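Local coordinates for protein calcium homeostasis modulator 1 (PDB 6LMT) that probably forms a large-pore, oligomeric ion channel of the calcium homeostasis modulator family in the plasma membrane, at residues Ser129-Ile134 with Leu155-Pro159. Residues are numbered along the deposited sequence.
Sequences SINLDI and LARIP. With Y01 (cholesterol hemisuccinate), chain J.
Four side chains meet at the apolar centre: I134 CD1 lies 3.7 Å from L155 CD2 and 4.0 Å from I158 CD1, and L132 CD1 reaches the same I158 CD1 at 3.9 Å. L132, L155 and I158 all adopt the mt rotamer, whereas I134 has chi1 t and chi2 p, which brings its CD1 against both L155 and I158. L155, whose CA-to-CB bond points toward 129-134, extends against that backbone, with CD1 3.9 Å from I130 O and 4.0 Å from L132 O. Helix 167-202 backs this cluster through V169, A173, Y176 and I177. S129, I130 and N131 have phi/psi -78/-20, -82/-9 and -91/5, then L132 (-76/162) and D133 (-117/97) open into an extended path that brings I134 onto L155. In the other segment, L155 to I158 form a type I beta turn, closed by a weak hydrogen bond from I158 N to L155 O at 3.4 Å. The nearest CA atoms across the segments are those of I130 and L155, 5.0 Å apart. Farther out, I130 CG2 touches A156 CB at 3.9 Å. At the polar edge S129, chi1 p, donates from OG to L155 O at 3.1 Å, so this carbonyl accepts both the side chain and the turn amide; P159 CD packs 3.6 Å from S129 OG. The CA-to-CB bonds of N131 and D133 point away from 155-159, and N131 belongs to a cholesterol hemisuccinate pocket, its O 3.5 Å from the ligand's OAF. The contact, an apolar cluster edged by a serine-to-carbonyl bond, joins the exits of helices 122-128 and 148-155 in the disulfide-bearing loop region, probably extracellular as in other CALHM channels, that links two transmembrane helices.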
loop_
_atom_site.group_PDB
_atom_site.type_symbol
_atom_site.label_atom_id
_atom_site.label_comp_id
_atom_site.label_asym_id
_atom_site.label_seq_id
_atom_site.Cartn_x
_atom_site.Cartn_y
_atom_site.Cartn_z
ATOM N N SER A 129 16.082 2.656 -40.576
ATOM C CA SER A 129 16.032 4.084 -40.836
ATOM C C SER A 129 16.965 4.518 -41.953
ATOM O O SER A 129 16.758 5.588 -42.522
ATOM C CB SER A 129 16.351 4.869 -39.574
ATOM O OG SER A 129 17.679 4.631 -39.169
ATOM N N ILE A 130 17.985 3.728 -42.285
ATOM C CA ILE A 130 18.788 4.045 -43.460
ATOM C C ILE A 130 18.144 3.557 -44.742
ATOM O O ILE A 130 18.630 3.878 -45.829
ATOM C CB ILE A 130 20.207 3.452 -43.398
ATOM C CG1 ILE A 130 20.147 1.938 -43.331
ATOM C CG2 ILE A 130 20.971 3.991 -42.230
ATOM C CD1 ILE A 130 21.464 1.298 -43.544
ATOM N N ASN A 131 17.080 2.778 -44.644
ATOM C CA ASN A 131 16.319 2.311 -45.786
ATOM C C ASN A 131 15.178 3.240 -46.134
ATOM O O ASN A 131 14.389 2.919 -47.019
ATOM C CB ASN A 131 15.768 0.916 -45.514
ATOM C CG ASN A 131 16.839 -0.128 -45.477
ATOM O OD1 ASN A 131 17.733 -0.139 -46.308
ATOM N ND2 ASN A 131 16.767 -1.005 -44.500
ATOM N N LEU A 132 15.071 4.374 -45.463
ATOM C CA LEU A 132 13.981 5.290 -45.717
ATOM C C LEU A 132 14.199 6.062 -47.000
ATOM O O LEU A 132 15.304 6.143 -47.536
ATOM C CB LEU A 132 13.806 6.268 -44.568
ATOM C CG LEU A 132 13.172 5.682 -43.321
ATOM C CD1 LEU A 132 13.233 6.685 -42.229
ATOM C CD2 LEU A 132 11.753 5.332 -43.617
ATOM N N ASP A 133 13.109 6.618 -47.498
ATOM C CA ASP A 133 13.089 7.499 -48.657
ATOM C C ASP A 133 12.593 8.828 -48.110
ATOM O O ASP A 133 11.387 9.025 -47.960
ATOM C CB ASP A 133 12.176 6.941 -49.738
ATOM C CG ASP A 133 12.348 7.623 -51.059
ATOM O OD1 ASP A 133 13.207 8.516 -51.161
ATOM O OD2 ASP A 133 11.618 7.267 -52.004
ATOM N N ILE A 134 13.516 9.738 -47.797
ATOM C CA ILE A 134 13.200 10.819 -46.866
ATOM C C ILE A 134 12.372 11.930 -47.495
ATOM O O ILE A 134 11.901 12.827 -46.785
ATOM C CB ILE A 134 14.529 11.315 -46.269
ATOM C CG1 ILE A 134 14.307 11.910 -44.880
ATOM C CG2 ILE A 134 15.178 12.317 -47.179
ATOM C CD1 ILE A 134 13.790 10.897 -43.887
ATOM N N LEU A 155 20.474 9.649 -42.183
ATOM C CA LEU A 155 19.325 8.799 -41.925
ATOM C C LEU A 155 19.541 7.861 -40.759
ATOM O O LEU A 155 18.567 7.418 -40.155
ATOM C CB LEU A 155 18.994 7.977 -43.162
ATOM C CG LEU A 155 18.507 8.731 -44.385
ATOM C CD1 LEU A 155 18.340 7.779 -45.525
ATOM C CD2 LEU A 155 17.219 9.421 -44.075
ATOM N N ALA A 156 20.788 7.551 -40.429
ATOM C CA ALA A 156 21.063 6.665 -39.314
ATOM C C ALA A 156 20.799 7.315 -37.973
ATOM O O ALA A 156 20.659 6.605 -36.983
ATOM C CB ALA A 156 22.498 6.184 -39.374
ATOM N N ARG A 157 20.713 8.636 -37.912
ATOM C CA ARG A 157 20.522 9.336 -36.656
ATOM C C ARG A 157 19.060 9.603 -36.342
ATOM O O ARG A 157 18.772 10.175 -35.292
ATOM C CB ARG A 157 21.312 10.636 -36.671
ATOM C CG ARG A 157 22.806 10.413 -36.752
ATOM C CD ARG A 157 23.594 11.676 -36.490
ATOM N NE ARG A 157 23.401 12.695 -37.517
ATOM C CZ ARG A 157 24.193 12.865 -38.574
ATOM N NH1 ARG A 157 25.257 12.095 -38.746
ATOM N NH2 ARG A 157 23.934 13.823 -39.451
ATOM N N ILE A 158 18.154 9.190 -37.240
ATOM C CA ILE A 158 16.708 9.284 -36.965
ATOM C C ILE A 158 16.244 8.604 -35.682
ATOM O O ILE A 158 15.420 9.202 -34.973
ATOM C CB ILE A 158 15.918 8.838 -38.205
ATOM C CG1 ILE A 158 16.052 9.876 -39.310
ATOM C CG2 ILE A 158 14.451 8.575 -37.927
ATOM C CD1 ILE A 158 15.501 9.459 -40.621
ATOM N N PRO A 159 16.731 7.417 -35.271
ATOM C CA PRO A 159 16.281 6.877 -33.980
ATOM C C PRO A 159 16.724 7.655 -32.750
ATOM O O PRO A 159 16.275 7.328 -31.651
ATOM C CB PRO A 159 16.888 5.479 -33.962
ATOM C CG PRO A 159 17.108 5.158 -35.283
ATOM C CD PRO A 159 17.483 6.364 -35.980
HETATM C CAA Y01 J . 11.810 -14.665 -36.147
HETATM C CBA Y01 J . 11.372 -13.431 -35.381
HETATM C CAB Y01 J . 12.359 -13.120 -34.270
HETATM C CAN Y01 J . 11.183 -12.237 -36.315
HETATM C CAJ Y01 J . 12.414 -11.778 -37.051
HETATM C CAO Y01 J . 12.079 -11.006 -38.302
HETATM C CBB Y01 J . 13.265 -10.434 -39.095
HETATM C CAC Y01 J . 14.387 -11.466 -39.162
HETATM C CBE Y01 J . 12.782 -9.968 -40.485
HETATM C CAP Y01 J . 11.415 -9.230 -40.408
HETATM C CAQ Y01 J . 11.530 -7.979 -41.289
HETATM C CBG Y01 J . 12.618 -8.377 -42.274
HETATM C CBI Y01 J . 13.677 -9.054 -41.384
HETATM C CAE Y01 J . 14.422 -8.044 -40.503
HETATM C CAU Y01 J . 14.646 -9.730 -42.362
HETATM C CAS Y01 J . 15.281 -8.728 -43.337
HETATM C CBF Y01 J . 14.268 -7.876 -44.125
HETATM C CBD Y01 J . 13.185 -7.305 -43.191
HETATM C CAK Y01 J . 12.093 -6.637 -44.013
HETATM C CAI Y01 J . 12.691 -5.647 -44.955
HETATM C CAZ Y01 J . 13.967 -5.640 -45.307
HETATM C CAV Y01 J . 14.520 -4.536 -46.178
HETATM C CBH Y01 J . 14.956 -6.749 -44.959
HETATM C CAD Y01 J . 16.133 -6.125 -44.184
HETATM C CAT Y01 J . 15.473 -7.294 -46.311
HETATM C CAR Y01 J . 16.022 -6.194 -47.230
HETATM C CBC Y01 J . 15.016 -5.099 -47.490
HETATM O OAW Y01 J . 15.636 -4.008 -48.233
HETATM C CAY Y01 J . 14.853 -3.070 -48.764
HETATM O OAG Y01 J . 13.678 -3.202 -48.953
HETATM C CAM Y01 J . 15.614 -1.817 -49.090
HETATM C CAL Y01 J . 14.731 -0.664 -49.527
HETATM C CAX Y01 J . 15.463 0.617 -49.882
HETATM O OAH Y01 J . 16.709 0.624 -49.824
HETATM O OAF Y01 J . 14.782 1.607 -50.214
#